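Local coordinates for protein MxaA (Stigmatella aurantiaca, PDB 4W4T) that provides the terminal reductase domain of the myxalamid PKS-NRPS pathway, an NADPH-binding, short-chain dehydrogenase-like domain that probably releases the finished chain as a primary alcohol, at residues A[160-165]-A[216-221]; A[168-173]-A[223-228]; A[185-190]-A[227-232]; A[259-264]-A[358-363]; A[31-36]-A[209-214]. All blocks are in the same frame, centred on the assembly; numbering follows the deposited sequence.

In the fold
Contacts 1 and 2 follow the same pair of helices, 159-177 and 217-234, their centres 11 Å apart. Contact 3 lies about 7 Å from contact 2, centre to centre, where the second helix settles on strand 185-188. Contact 5 brings helix 28-35 and the 209-214 loop against that helix, its centre 11 Å from that of contact 1, and the Arg163-Asp35 salt bridge ties the two. Tyr218 of contact 1 and nearby Lys222 belong to the NADPH site, which holds no NADPH in this chain; Tyr187 of contact 3 approaches Lys222 to about 3 Å between side chains. Contact 4 stands apart, 18 Å from contact 1 between centres, but both touch the second subunit.

Contact 1. Residues A[160-165]-A[216-221]; sequences ESMRAA and GGYAQS
Met162, present as selenomethionine, reaches out of helix 159-177 to the first turn of helix 217-234 and makes all the close contacts between 160-165 and 216-221. At the root of the side chain, CB lies beside the hydroxyl of Ser221, with Met162 CB 3.8 Å from Ser221 OG. That hydroxyl serves its own helix: Ser221 OG donates to Tyr218 O at 2.9 Å, and it is also bonded to Asn166 ND2, so the buried oxygen is satisfied while its flank packs on carbon. Beyond CG the chain runs extended to the selenium, which rests on CA and CB of Tyr218, Met162 SE being 3.7 Å from Tyr218 CA. Relative to the aromatic ring, the selenium sits at the edge, 5.4 Å from SE of Met162 to the centroid of Tyr218 and 86° off the ring normal, a Met-aromatic contact. A bend at the last torsion, chi3 -73°, then turns the methyl back onto the Gly217-Tyr218 peptide, where Met162 CE comes 3.4 Å from Tyr218 N. Gly217 leaves room for it, because a beta carbon on Gly217 would stand 3.0 Å from Met162 CE, a clash. The tyrosine itself leads away from helix 159-177 and meets Phe155 edge-to-face. Tyr218 and Lys222, both NADPH-binding, form the Tyr-x-x-x-Lys pattern characteristic of short-chain dehydrogenases, and Met162 packs behind the backbone of that site.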
# COMPACT_ATOMS: atom_id res chain seq x y z
N GLU A 160 -12.19 -5.76 9.02
CA GLU A 160 -13.04 -6.65 8.22
C GLU A 160 -12.23 -7.59 7.33
O GLU A 160 -12.70 -8.65 6.97
CB GLU A 160 -14.05 -5.83 7.38
CG GLU A 160 -13.50 -4.54 6.77
CD GLU A 160 -13.77 -3.28 7.62
OE1 GLU A 160 -13.35 -3.23 8.80
OE2 GLU A 160 -14.40 -2.32 7.08
N SER A 161 -10.98 -7.23 7.01
CA SER A 161 -10.17 -8.07 6.14
C SER A 161 -9.60 -9.29 6.88
O SER A 161 -9.17 -10.26 6.26
CB SER A 161 -9.01 -7.27 5.54
OG SER A 161 -9.47 -6.13 4.81
N MSE A 162 -9.58 -9.23 8.20
CA MSE A 162 -8.96 -10.30 8.99
C MSE A 162 -9.98 -11.00 9.87
O MSE A 162 -9.65 -11.94 10.62
CB MSE A 162 -7.80 -9.74 9.82
CG MSE A 162 -6.52 -9.65 9.02
SE MSE A 162 -5.18 -8.50 9.83
CE MSE A 162 -6.05 -6.78 9.44
N ARG A 163 -11.23 -10.55 9.77
CA ARG A 163 -12.32 -11.15 10.54
C ARG A 163 -12.46 -12.65 10.28
O ARG A 163 -12.55 -13.45 11.22
CB ARG A 163 -13.62 -10.41 10.22
CG ARG A 163 -14.77 -10.79 11.12
CD ARG A 163 -16.01 -9.93 10.81
NE ARG A 163 -17.13 -10.32 11.65
CZ ARG A 163 -18.00 -11.29 11.36
NH1 ARG A 163 -17.90 -11.97 10.23
NH2 ARG A 163 -18.98 -11.57 12.21
N ALA A 164 -12.45 -13.05 9.01
CA ALA A 164 -12.64 -14.46 8.67
C ALA A 164 -11.54 -15.34 9.25
O ALA A 164 -11.84 -16.34 9.91
CB ALA A 164 -12.71 -14.65 7.15
N ALA A 165 -10.28 -14.96 9.03
CA ALA A 165 -9.16 -15.81 9.45
C ALA A 165 -8.92 -15.75 10.96
O ALA A 165 -8.65 -16.77 11.59
CB ALA A 165 -7.90 -15.44 8.71
N GLY A 216 -5.64 -0.23 14.40
CA GLY A 216 -5.32 -1.06 13.26
C GLY A 216 -6.09 -2.36 13.26
O GLY A 216 -6.45 -2.90 14.32
N GLY A 217 -6.33 -2.89 12.07
CA GLY A 217 -7.15 -4.08 11.92
C GLY A 217 -6.55 -5.33 12.54
O GLY A 217 -7.28 -6.19 13.04
N TYR A 218 -5.23 -5.47 12.50
CA TYR A 218 -4.62 -6.68 13.03
C TYR A 218 -4.85 -6.78 14.53
O TYR A 218 -5.36 -7.79 15.03
CB TYR A 218 -3.12 -6.74 12.71
CG TYR A 218 -2.42 -7.91 13.38
CD1 TYR A 218 -2.70 -9.21 12.99
CD2 TYR A 218 -1.50 -7.71 14.40
CE1 TYR A 218 -2.08 -10.28 13.61
CE2 TYR A 218 -0.87 -8.77 15.02
CZ TYR A 218 -1.16 -10.06 14.61
OH TYR A 218 -0.55 -11.12 15.20
N ALA A 219 -4.49 -5.71 15.25
CA ALA A 219 -4.66 -5.68 16.71
C ALA A 219 -6.13 -5.87 17.08
O ALA A 219 -6.46 -6.61 18.01
CB ALA A 219 -4.14 -4.37 17.28
N GLN A 220 -7.00 -5.20 16.35
CA GLN A 220 -8.43 -5.31 16.62
C GLN A 220 -8.92 -6.75 16.46
O GLN A 220 -9.65 -7.25 17.30
CB GLN A 220 -9.20 -4.38 15.69
CG GLN A 220 -8.99 -2.93 16.07
CD GLN A 220 -9.51 -1.98 15.03
OE1 GLN A 220 -9.61 -2.33 13.85
NE2 GLN A 220 -9.85 -0.78 15.46
N SER A 221 -8.49 -7.42 15.39
CA SER A 221 -8.99 -8.78 15.15
C SER A 221 -8.43 -9.78 16.18
O SER A 221 -9.11 -10.72 16.58
CB SER A 221 -8.64 -9.24 13.73
OG SER A 221 -7.25 -9.44 13.55

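Contact 2. Residues A[168-173]-A[223-228]; sequences LGTREI and WVAEKL
Thr170 and Ala225 face each other where helices 159-177 and 217-234 come close, their CA atoms 6.0 Å apart; Arg171, the next residue, meets Leu228, one turn on from Ala225. The threonine points toward the other helix and sets one branch on the alanine methyl, the other near its carbonyl. Its hydroxyl lies against the methyl, Thr170 OG1 to Ala225 CB 3.7 Å, while its own methyl, set anti to the backbone N, reaches toward the carbonyl of Ala225, with Thr170 CG2 3.9 Å from Ala225 O. The hydroxyl does its polar work away from the alanine: OG1 is bonded to Asn166 O of the preceding turn and to His148 NE2. Beside this pair the contact is made by the base of a long side chain. Arg171 offers only CB to the leucine, 4.2 Å from Leu228 CD1, because its CG stands anti to the backbone N (chi1 -176°) and carries the rest away. The guanidinium then lies with one face over Leu168 CD2, 3.6 Å from its plane, and turns NE to the next residue. This salt bridge, Arg171 NE to Glu172 OE2 at 3.0 Å, is bent (N-H...O 145°) and tilted from both group planes; Glu172 has second partners in Arg175 and the backbone N of Leu128. No hydrogen bond or ion pair spans the two segments: small and aliphatic groups meet, while the threonine hydroxyl and Arg171 NE find partners on their own helix and strand 145-148, which lets the helices approach closely.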
# COMPACT_ATOMS: atom_id res chain seq x y z
N LEU A 168 -13.34 -15.50 13.01
CA LEU A 168 -14.15 -16.69 12.75
C LEU A 168 -13.29 -17.96 12.79
O LEU A 168 -13.74 -19.00 13.30
CB LEU A 168 -14.89 -16.56 11.42
CG LEU A 168 -15.81 -15.33 11.32
CD1 LEU A 168 -16.61 -15.40 10.03
CD2 LEU A 168 -16.74 -15.21 12.54
N GLY A 169 -12.05 -17.87 12.32
CA GLY A 169 -11.16 -19.01 12.37
C GLY A 169 -10.95 -19.50 13.79
O GLY A 169 -10.97 -20.70 14.06
N THR A 170 -10.76 -18.56 14.71
CA THR A 170 -10.59 -18.91 16.12
C THR A 170 -11.90 -19.48 16.66
O THR A 170 -11.90 -20.47 17.41
CB THR A 170 -10.14 -17.68 16.93
OG1 THR A 170 -8.84 -17.28 16.47
CG2 THR A 170 -10.05 -18.03 18.42
N ARG A 171 -13.02 -18.89 16.26
CA ARG A 171 -14.33 -19.45 16.63
C ARG A 171 -14.46 -20.91 16.19
O ARG A 171 -14.90 -21.77 16.96
CB ARG A 171 -15.46 -18.62 16.01
CG ARG A 171 -16.85 -19.10 16.43
CD ARG A 171 -17.97 -18.46 15.60
NE ARG A 171 -17.92 -18.83 14.18
CZ ARG A 171 -18.67 -18.27 13.23
NH1 ARG A 171 -19.52 -17.31 13.55
NH2 ARG A 171 -18.56 -18.67 11.97
N GLU A 172 -14.04 -21.22 14.97
CA GLU A 172 -14.19 -22.58 14.45
C GLU A 172 -13.25 -23.55 15.16
O GLU A 172 -13.57 -24.72 15.35
CB GLU A 172 -13.96 -22.60 12.94
CG GLU A 172 -15.00 -21.78 12.16
CD GLU A 172 -16.44 -22.23 12.46
OE1 GLU A 172 -16.88 -23.26 11.89
OE2 GLU A 172 -17.12 -21.55 13.27
N ILE A 173 -12.08 -23.06 15.56
CA ILE A 173 -11.14 -23.85 16.35
C ILE A 173 -11.76 -24.17 17.70
O ILE A 173 -11.65 -25.29 18.19
CB ILE A 173 -9.79 -23.08 16.54
CG1 ILE A 173 -8.95 -23.15 15.26
CG2 ILE A 173 -8.99 -23.61 17.77
CD1 ILE A 173 -8.49 -24.58 14.89
N TRP A 223 -7.57 -8.97 19.28
CA TRP A 223 -8.27 -8.68 20.53
C TRP A 223 -9.58 -9.48 20.59
O TRP A 223 -9.88 -10.14 21.58
CB TRP A 223 -8.55 -7.18 20.64
CG TRP A 223 -9.26 -6.75 21.87
CD1 TRP A 223 -8.70 -6.29 23.03
CD2 TRP A 223 -10.69 -6.69 22.06
NE1 TRP A 223 -9.69 -5.96 23.94
CE2 TRP A 223 -10.92 -6.19 23.36
CE3 TRP A 223 -11.78 -7.00 21.25
CZ2 TRP A 223 -12.20 -6.02 23.88
CZ3 TRP A 223 -13.06 -6.82 21.76
CH2 TRP A 223 -13.26 -6.33 23.07
N VAL A 224 -10.36 -9.40 19.52
CA VAL A 224 -11.61 -10.14 19.47
C VAL A 224 -11.37 -11.66 19.62
O VAL A 224 -12.06 -12.35 20.38
CB VAL A 224 -12.36 -9.84 18.16
CG1 VAL A 224 -13.62 -10.67 18.05
CG2 VAL A 224 -12.71 -8.36 18.10
N ALA A 225 -10.39 -12.18 18.87
CA ALA A 225 -10.07 -13.61 18.96
C ALA A 225 -9.74 -14.02 20.40
O ALA A 225 -10.23 -15.04 20.90
CB ALA A 225 -8.91 -13.95 18.03
N GLU A 226 -8.93 -13.21 21.08
CA GLU A 226 -8.54 -13.59 22.44
C GLU A 226 -9.74 -13.52 23.38
O GLU A 226 -9.85 -14.34 24.29
CB GLU A 226 -7.40 -12.72 22.97
CG GLU A 226 -6.51 -13.46 23.98
CD GLU A 226 -5.56 -12.52 24.69
OE1 GLU A 226 -4.44 -12.32 24.19
OE2 GLU A 226 -5.96 -11.97 25.74
N LYS A 227 -10.65 -12.58 23.16
CA LYS A 227 -11.91 -12.54 23.93
C LYS A 227 -12.70 -13.84 23.77
O LYS A 227 -13.22 -14.38 24.75
CB LYS A 227 -12.77 -11.35 23.51
CG LYS A 227 -12.17 -9.99 23.85
CD LYS A 227 -12.25 -9.71 25.34
CE LYS A 227 -13.60 -9.14 25.71
NZ LYS A 227 -13.63 -8.81 27.16
N LEU A 228 -12.77 -14.34 22.54
CA LEU A 228 -13.50 -15.59 22.28
C LEU A 228 -12.87 -16.74 23.04
O LEU A 228 -13.57 -17.55 23.64
CB LEU A 228 -13.52 -15.90 20.79
CG LEU A 228 -14.40 -15.00 19.93
CD1 LEU A 228 -14.31 -15.42 18.47
CD2 LEU A 228 -15.85 -15.03 20.40

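Contact 3. Residues A[185-190]-A[227-232]; sequences LHYVST and KLVREA
Val229 buries the most surface here, its two methyls fitting against Tyr187 and Leu185 on strand 185-188. One methyl stands over the ring: Val229 CG2 lies 4.0 Å from the centroid of Tyr187, 17° off the ring normal, a CH-pi contact. It is displaced toward the CG-CD2 side of the ring, Tyr187 CD2 being its closest atom at 3.8 Å from Val229 CG2. The other methyl, CG1, is anti to the backbone N (chi1 171°) and drops between the two strand residues, equally near to both: 4.2 Å separates Val229 CG1 from Leu185 CD2, and the same holds for Val229 CG1 and Tyr187 CB. Tyr187 is second in buried surface. Its ring is held between the valine on one face and the backbone just after its strand on the other, where Ser189 N lies 4.0 Å from the ring plane. The hydroxyl end runs on toward Lys222 of the NADPH site and forms a weak hydrogen bond with its NZ. Leu185 completes the set, touching only with CD2 and packing as well on Ile173 and Leu174 of helix 159-177. An alanine in place of Val229 would probably strip the methyl cover from the Tyr187 ring and open a gap toward Leu185, leaving the ring freer to shift. Strand 185-188 pairs in parallel with 239-248, and helix 217-234 joins them, so this is the packing of a beta-alpha-beta crossover in a Rossmann-type fold.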
# COMPACT_ATOMS: atom_id res chain seq x y z
N LEU A 185 -6.56 -26.30 24.26
CA LEU A 185 -6.20 -25.35 23.23
C LEU A 185 -5.05 -24.47 23.67
O LEU A 185 -5.14 -23.78 24.68
CB LEU A 185 -7.40 -24.49 22.87
CG LEU A 185 -7.03 -23.27 22.02
CD1 LEU A 185 -6.58 -23.71 20.63
CD2 LEU A 185 -8.20 -22.31 21.96
N HIS A 186 -3.96 -24.51 22.93
CA HIS A 186 -2.84 -23.61 23.20
C HIS A 186 -2.89 -22.53 22.15
O HIS A 186 -2.58 -22.76 20.98
CB HIS A 186 -1.53 -24.39 23.22
CG HIS A 186 -1.60 -25.58 24.12
ND1 HIS A 186 -1.66 -25.46 25.49
CD2 HIS A 186 -1.73 -26.90 23.85
CE1 HIS A 186 -1.79 -26.66 26.02
NE2 HIS A 186 -1.83 -27.55 25.05
N TYR A 187 -3.35 -21.35 22.57
CA TYR A 187 -3.69 -20.30 21.61
C TYR A 187 -2.57 -19.27 21.48
O TYR A 187 -2.18 -18.65 22.47
CB TYR A 187 -5.00 -19.61 22.02
CG TYR A 187 -5.30 -18.43 21.15
CD1 TYR A 187 -5.42 -18.58 19.77
CD2 TYR A 187 -5.43 -17.16 21.68
CE1 TYR A 187 -5.67 -17.50 18.95
CE2 TYR A 187 -5.68 -16.06 20.86
CZ TYR A 187 -5.80 -16.24 19.50
OH TYR A 187 -6.04 -15.16 18.67
N VAL A 188 -2.06 -19.10 20.27
CA VAL A 188 -1.05 -18.07 20.02
C VAL A 188 -1.72 -16.75 19.67
O VAL A 188 -2.24 -16.54 18.56
CB VAL A 188 -0.07 -18.50 18.93
CG1 VAL A 188 1.05 -17.46 18.81
CG2 VAL A 188 0.52 -19.89 19.28
N SER A 189 -1.72 -15.84 20.64
CA SER A 189 -2.29 -14.51 20.47
C SER A 189 -1.22 -13.51 20.03
O SER A 189 -0.52 -13.75 19.04
CB SER A 189 -2.94 -14.03 21.77
OG SER A 189 -3.53 -12.76 21.61
N THR A 190 -1.08 -12.41 20.75
CA THR A 190 -0.05 -11.42 20.41
C THR A 190 -0.05 -10.32 21.45
O THR A 190 -1.09 -10.02 22.02
CB THR A 190 -0.28 -10.81 19.01
OG1 THR A 190 0.64 -9.74 18.79
CG2 THR A 190 -1.70 -10.25 18.88
N LYS A 227 -10.65 -12.58 23.16
CA LYS A 227 -11.91 -12.54 23.93
C LYS A 227 -12.70 -13.84 23.77
O LYS A 227 -13.22 -14.38 24.75
CB LYS A 227 -12.77 -11.35 23.51
CG LYS A 227 -12.17 -9.99 23.85
CD LYS A 227 -12.25 -9.71 25.34
CE LYS A 227 -13.60 -9.14 25.71
NZ LYS A 227 -13.63 -8.81 27.16
N LEU A 228 -12.77 -14.34 22.54
CA LEU A 228 -13.50 -15.59 22.28
C LEU A 228 -12.87 -16.74 23.04
O LEU A 228 -13.57 -17.55 23.64
CB LEU A 228 -13.52 -15.90 20.79
CG LEU A 228 -14.40 -15.00 19.93
CD1 LEU A 228 -14.31 -15.42 18.47
CD2 LEU A 228 -15.85 -15.03 20.40
N VAL A 229 -11.53 -16.78 23.02
CA VAL A 229 -10.80 -17.85 23.68
C VAL A 229 -10.97 -17.76 25.19
O VAL A 229 -11.16 -18.77 25.88
CB VAL A 229 -9.30 -17.80 23.29
CG1 VAL A 229 -8.50 -18.78 24.13
CG2 VAL A 229 -9.13 -18.14 21.82
N ARG A 230 -10.95 -16.54 25.73
CA ARG A 230 -11.18 -16.37 27.16
C ARG A 230 -12.58 -16.83 27.59
O ARG A 230 -12.74 -17.48 28.63
CB ARG A 230 -10.94 -14.91 27.56
CG ARG A 230 -9.45 -14.55 27.50
CD ARG A 230 -9.10 -13.22 28.13
NE ARG A 230 -7.66 -12.97 27.92
CZ ARG A 230 -6.70 -13.47 28.69
NH1 ARG A 230 -7.02 -14.22 29.74
NH2 ARG A 230 -5.43 -13.23 28.42
N GLU A 231 -13.60 -16.52 26.80
CA GLU A 231 -14.95 -17.00 27.13
C GLU A 231 -15.02 -18.53 27.11
O GLU A 231 -15.71 -19.12 27.93
CB GLU A 231 -16.00 -16.41 26.19
CG GLU A 231 -17.43 -16.97 26.38
CD GLU A 231 -18.03 -16.72 27.77
OE1 GLU A 231 -17.50 -15.88 28.53
OE2 GLU A 231 -19.03 -17.39 28.12
N ALA A 232 -14.33 -19.15 26.17
CA ALA A 232 -14.28 -20.61 26.11
C ALA A 232 -13.65 -21.15 27.38
O ALA A 232 -14.13 -22.13 27.95
CB ALA A 232 -13.51 -21.08 24.89

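Contact 4. Residues A[259-264]-A[358-363]; sequences DDLVCR and LMFLQQ
Leu261 and Phe360 carry the contact, the leucine methyl lying over one face of the ring. Leu261 CD1 is 4.1 Å from the centroid of the Phe360 ring, 22° off its normal, and displaced toward the rim where CG is nearest: a CH-pi contact. Arg264, one turn on, adds its aliphatic stem more loosely, Arg264 CD standing 4.5 Å from Phe360 CE2 at an oblique angle. What positions these groups comes next. A salt bridge from Arg264 NH2 to Asp259 OD1 at 3.0 Å, nearly straight at 165° and in the guanidinium plane, helps hold the arginine, which also touches Asp356. Asp260 is the N-cap of helix 261-272, its OD1 accepting from Val262 N at 2.7 Å, so the cap closes the first turn, which carries Leu261. On the other side, Gln363 NE2 bonds to Phe360 O and to Phe155 O, linking residues 360-363 to the loop at Phe155. Behind Phe360, Leu361 packs into helix 337-348, and Leu358 touches Pro158 of the second subunit, so helix 352-362 is wedged between helix 261-272, helix 337-348 and the dimer partner.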
# COMPACT_ATOMS: atom_id res chain seq x y z
N ASP A 259 10.31 -10.93 4.27
CA ASP A 259 9.17 -10.06 3.99
C ASP A 259 8.61 -9.46 5.30
O ASP A 259 7.71 -8.63 5.30
CB ASP A 259 8.11 -10.85 3.21
CG ASP A 259 6.73 -10.23 3.28
OD1 ASP A 259 6.52 -9.20 2.61
OD2 ASP A 259 5.88 -10.74 4.04
N ASP A 260 9.18 -9.90 6.43
CA ASP A 260 8.89 -9.32 7.74
C ASP A 260 9.14 -7.82 7.77
O ASP A 260 10.14 -7.34 7.26
CB ASP A 260 9.75 -10.00 8.80
CG ASP A 260 9.35 -9.65 10.21
OD1 ASP A 260 9.35 -8.45 10.57
OD2 ASP A 260 9.05 -10.58 10.99
N LEU A 261 8.24 -7.08 8.42
CA LEU A 261 8.36 -5.63 8.52
C LEU A 261 9.67 -5.15 9.16
O LEU A 261 10.23 -4.12 8.74
CB LEU A 261 7.17 -5.09 9.31
CG LEU A 261 7.11 -3.58 9.52
CD1 LEU A 261 7.21 -2.89 8.18
CD2 LEU A 261 5.82 -3.20 10.23
N VAL A 262 10.14 -5.86 10.17
CA VAL A 262 11.39 -5.50 10.83
C VAL A 262 12.57 -5.64 9.88
O VAL A 262 13.47 -4.78 9.86
CB VAL A 262 11.65 -6.36 12.08
CG1 VAL A 262 13.00 -6.02 12.70
CG2 VAL A 262 10.53 -6.16 13.08
N CYS A 263 12.58 -6.70 9.08
CA CYS A 263 13.62 -6.84 8.07
C CYS A 263 13.55 -5.73 7.04
O CYS A 263 14.57 -5.18 6.63
CB CYS A 263 13.53 -8.20 7.37
SG CYS A 263 13.82 -9.57 8.49
N ARG A 264 12.33 -5.41 6.61
CA ARG A 264 12.12 -4.31 5.67
C ARG A 264 12.66 -2.98 6.18
O ARG A 264 13.29 -2.20 5.46
CB ARG A 264 10.63 -4.15 5.37
CG ARG A 264 10.06 -5.11 4.37
CD ARG A 264 8.60 -4.74 4.10
NE ARG A 264 7.93 -5.74 3.29
CZ ARG A 264 7.81 -5.66 1.97
NH1 ARG A 264 8.31 -4.61 1.32
NH2 ARG A 264 7.19 -6.63 1.30
N LEU A 358 7.21 2.79 3.56
CA LEU A 358 6.59 4.03 4.00
C LEU A 358 5.09 3.86 4.30
O LEU A 358 4.57 4.49 5.22
CB LEU A 358 6.80 5.10 2.94
CG LEU A 358 6.24 6.50 3.18
CD1 LEU A 358 7.00 7.18 4.30
CD2 LEU A 358 6.35 7.30 1.90
N MSE A 359 4.41 3.03 3.52
CA MSE A 359 2.98 2.78 3.72
C MSE A 359 2.68 2.37 5.15
O MSE A 359 1.77 2.89 5.79
CB MSE A 359 2.46 1.70 2.77
CG MSE A 359 2.49 2.07 1.29
SE MSE A 359 1.82 3.90 1.00
CE MSE A 359 3.52 4.83 0.98
N PHE A 360 3.48 1.42 5.64
CA PHE A 360 3.34 0.93 7.01
C PHE A 360 3.45 2.04 8.08
O PHE A 360 2.69 2.05 9.04
CB PHE A 360 4.39 -0.16 7.27
CG PHE A 360 4.19 -1.41 6.44
CD1 PHE A 360 3.37 -2.44 6.88
CD2 PHE A 360 4.82 -1.55 5.21
CE1 PHE A 360 3.18 -3.58 6.12
CE2 PHE A 360 4.63 -2.69 4.44
CZ PHE A 360 3.81 -3.71 4.90
N LEU A 361 4.38 2.97 7.91
CA LEU A 361 4.66 3.93 8.98
C LEU A 361 3.80 5.20 8.94
O LEU A 361 3.72 5.93 9.93
CB LEU A 361 6.14 4.31 8.97
CG LEU A 361 7.14 3.16 8.77
CD1 LEU A 361 8.56 3.69 8.71
CD2 LEU A 361 7.00 2.11 9.87
N GLN A 362 3.17 5.46 7.81
CA GLN A 362 2.37 6.68 7.65
C GLN A 362 1.00 6.64 8.29
O GLN A 362 0.36 7.67 8.46
CB GLN A 362 2.18 6.99 6.18
CG GLN A 362 3.45 7.32 5.51
CD GLN A 362 3.20 7.98 4.20
OE1 GLN A 362 2.51 7.44 3.32
NE2 GLN A 362 3.70 9.18 4.07
N GLN A 363 0.54 5.43 8.61
CA GLN A 363 -0.82 5.23 9.09
C GLN A 363 -1.19 6.07 10.32
O GLN A 363 -2.36 6.40 10.52
CB GLN A 363 -1.02 3.75 9.41
CG GLN A 363 -0.76 2.86 8.21
CD GLN A 363 -1.09 1.42 8.50
OE1 GLN A 363 -2.11 0.91 8.05
NE2 GLN A 363 -0.22 0.75 9.25

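Contact 5. Residues A[31-36]-A[209-214]; sequences EMEADA and EGPSSL
Met32 and Pro211 bring the backbones to 7.1 Å between their CA atoms, where N-terminal helix 28-35 passes a short 3-10 turn, 211-213. The turn belongs to the loop between strand 185-188 and helix 217-234 of the Rossmann-like reductase fold. Pro211 makes the contact on the loop side, meeting a side chain with each end of its ring. Met32, a selenomethionine, slides past it: the bend at chi3 (66°) brings the methyl to rest on the ring, Met32 CE 3.5 Å from Pro211 CB. The same side chain lies on Gln220, Trp223 and Val224 of helix 217-234, so it fills the angle between helix and loop. The Glu33 side chain crosses that of Pro211 at about a right angle, folded back at chi2 (-72°), and its carboxylate oxygen packs close to the carbon next to the proline nitrogen, Glu33 OE2 3.2 Å from Pro211 CD. Glu33 is exposed, so its carboxylate is probably also solvated. A glycine in place of Pro211 would probably leave Met32 CE and the carboxylate of Glu33 without the ring they rest on, and free the loop to flex. The turn is closed by a hydroxyl: Ser213 OG donates to Gly210 O at 2.8 Å, arriving almost in line with the carbonyl bond, at 178°.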
# COMPACT_ATOMS: atom_id res chain seq x y z
N GLU A 31 -18.86 -3.58 16.28
CA GLU A 31 -18.68 -4.88 15.63
C GLU A 31 -17.75 -5.80 16.41
O GLU A 31 -18.00 -6.99 16.52
CB GLU A 31 -18.15 -4.69 14.22
CG GLU A 31 -19.01 -3.81 13.33
CD GLU A 31 -18.26 -3.31 12.11
OE1 GLU A 31 -17.10 -3.75 11.91
OE2 GLU A 31 -18.82 -2.49 11.34
N MSE A 32 -16.65 -5.25 16.92
CA MSE A 32 -15.69 -6.03 17.70
C MSE A 32 -16.34 -6.64 18.92
O MSE A 32 -16.17 -7.83 19.21
CB MSE A 32 -14.50 -5.16 18.12
CG MSE A 32 -13.63 -4.73 16.96
SE MSE A 32 -12.35 -3.34 17.50
CE MSE A 32 -11.25 -4.39 18.75
N GLU A 33 -17.08 -5.82 19.65
CA GLU A 33 -17.81 -6.30 20.82
C GLU A 33 -18.84 -7.37 20.45
O GLU A 33 -18.99 -8.36 21.16
CB GLU A 33 -18.51 -5.13 21.53
CG GLU A 33 -17.57 -4.22 22.28
CD GLU A 33 -17.01 -4.85 23.54
OE1 GLU A 33 -17.31 -6.03 23.82
OE2 GLU A 33 -16.26 -4.17 24.28
N ALA A 34 -19.54 -7.16 19.34
CA ALA A 34 -20.50 -8.15 18.86
C ALA A 34 -19.78 -9.45 18.53
O ALA A 34 -20.24 -10.53 18.90
CB ALA A 34 -21.24 -7.62 17.64
N ASP A 35 -18.66 -9.34 17.82
CA ASP A 35 -17.90 -10.52 17.38
C ASP A 35 -17.22 -11.27 18.54
O ASP A 35 -16.89 -12.47 18.42
CB ASP A 35 -16.85 -10.11 16.33
CG ASP A 35 -17.48 -9.78 14.97
OD1 ASP A 35 -18.62 -10.24 14.71
OD2 ASP A 35 -16.85 -9.08 14.15
N ALA A 36 -17.01 -10.58 19.66
CA ALA A 36 -16.37 -11.19 20.83
C ALA A 36 -17.34 -12.06 21.63
O ALA A 36 -16.94 -12.70 22.59
CB ALA A 36 -15.77 -10.11 21.73
N GLU A 209 -8.38 -4.51 28.40
CA GLU A 209 -9.19 -3.29 28.34
C GLU A 209 -10.19 -3.36 27.22
O GLU A 209 -10.25 -4.34 26.47
CB GLU A 209 -8.30 -2.06 28.14
CG GLU A 209 -7.43 -1.72 29.33
CD GLU A 209 -6.55 -0.52 29.05
OE1 GLU A 209 -6.86 0.25 28.12
OE2 GLU A 209 -5.53 -0.37 29.75
N GLY A 210 -10.98 -2.30 27.09
CA GLY A 210 -11.97 -2.22 26.03
C GLY A 210 -11.35 -2.06 24.66
O GLY A 210 -10.16 -1.75 24.53
N PRO A 211 -12.16 -2.27 23.61
CA PRO A 211 -11.67 -2.33 22.23
C PRO A 211 -11.18 -0.99 21.68
O PRO A 211 -10.39 -0.99 20.74
CB PRO A 211 -12.90 -2.82 21.45
CG PRO A 211 -14.05 -2.40 22.26
CD PRO A 211 -13.61 -2.52 23.69
N SER A 212 -11.59 0.10 22.29
CA SER A 212 -11.26 1.39 21.75
C SER A 212 -9.81 1.71 21.94
O SER A 212 -9.34 2.59 21.32
CB SER A 212 -12.11 2.47 22.36
OG SER A 212 -11.80 2.60 23.69
N SER A 213 -9.11 0.96 22.78
CA SER A 213 -7.70 1.22 23.07
C SER A 213 -6.73 0.92 21.90
O SER A 213 -5.64 1.42 21.88
CB SER A 213 -7.25 0.45 24.34
OG SER A 213 -7.50 -0.97 24.27
N LEU A 214 -7.18 0.10 20.96
CA LEU A 214 -6.34 -0.48 19.95
C LEU A 214 -6.40 0.29 18.65
O LEU A 214 -7.35 0.90 18.36
CB LEU A 214 -6.75 -1.92 19.68
CG LEU A 214 -6.64 -2.80 20.91
CD1 LEU A 214 -6.85 -4.26 20.68
CD2 LEU A 214 -5.33 -2.59 21.60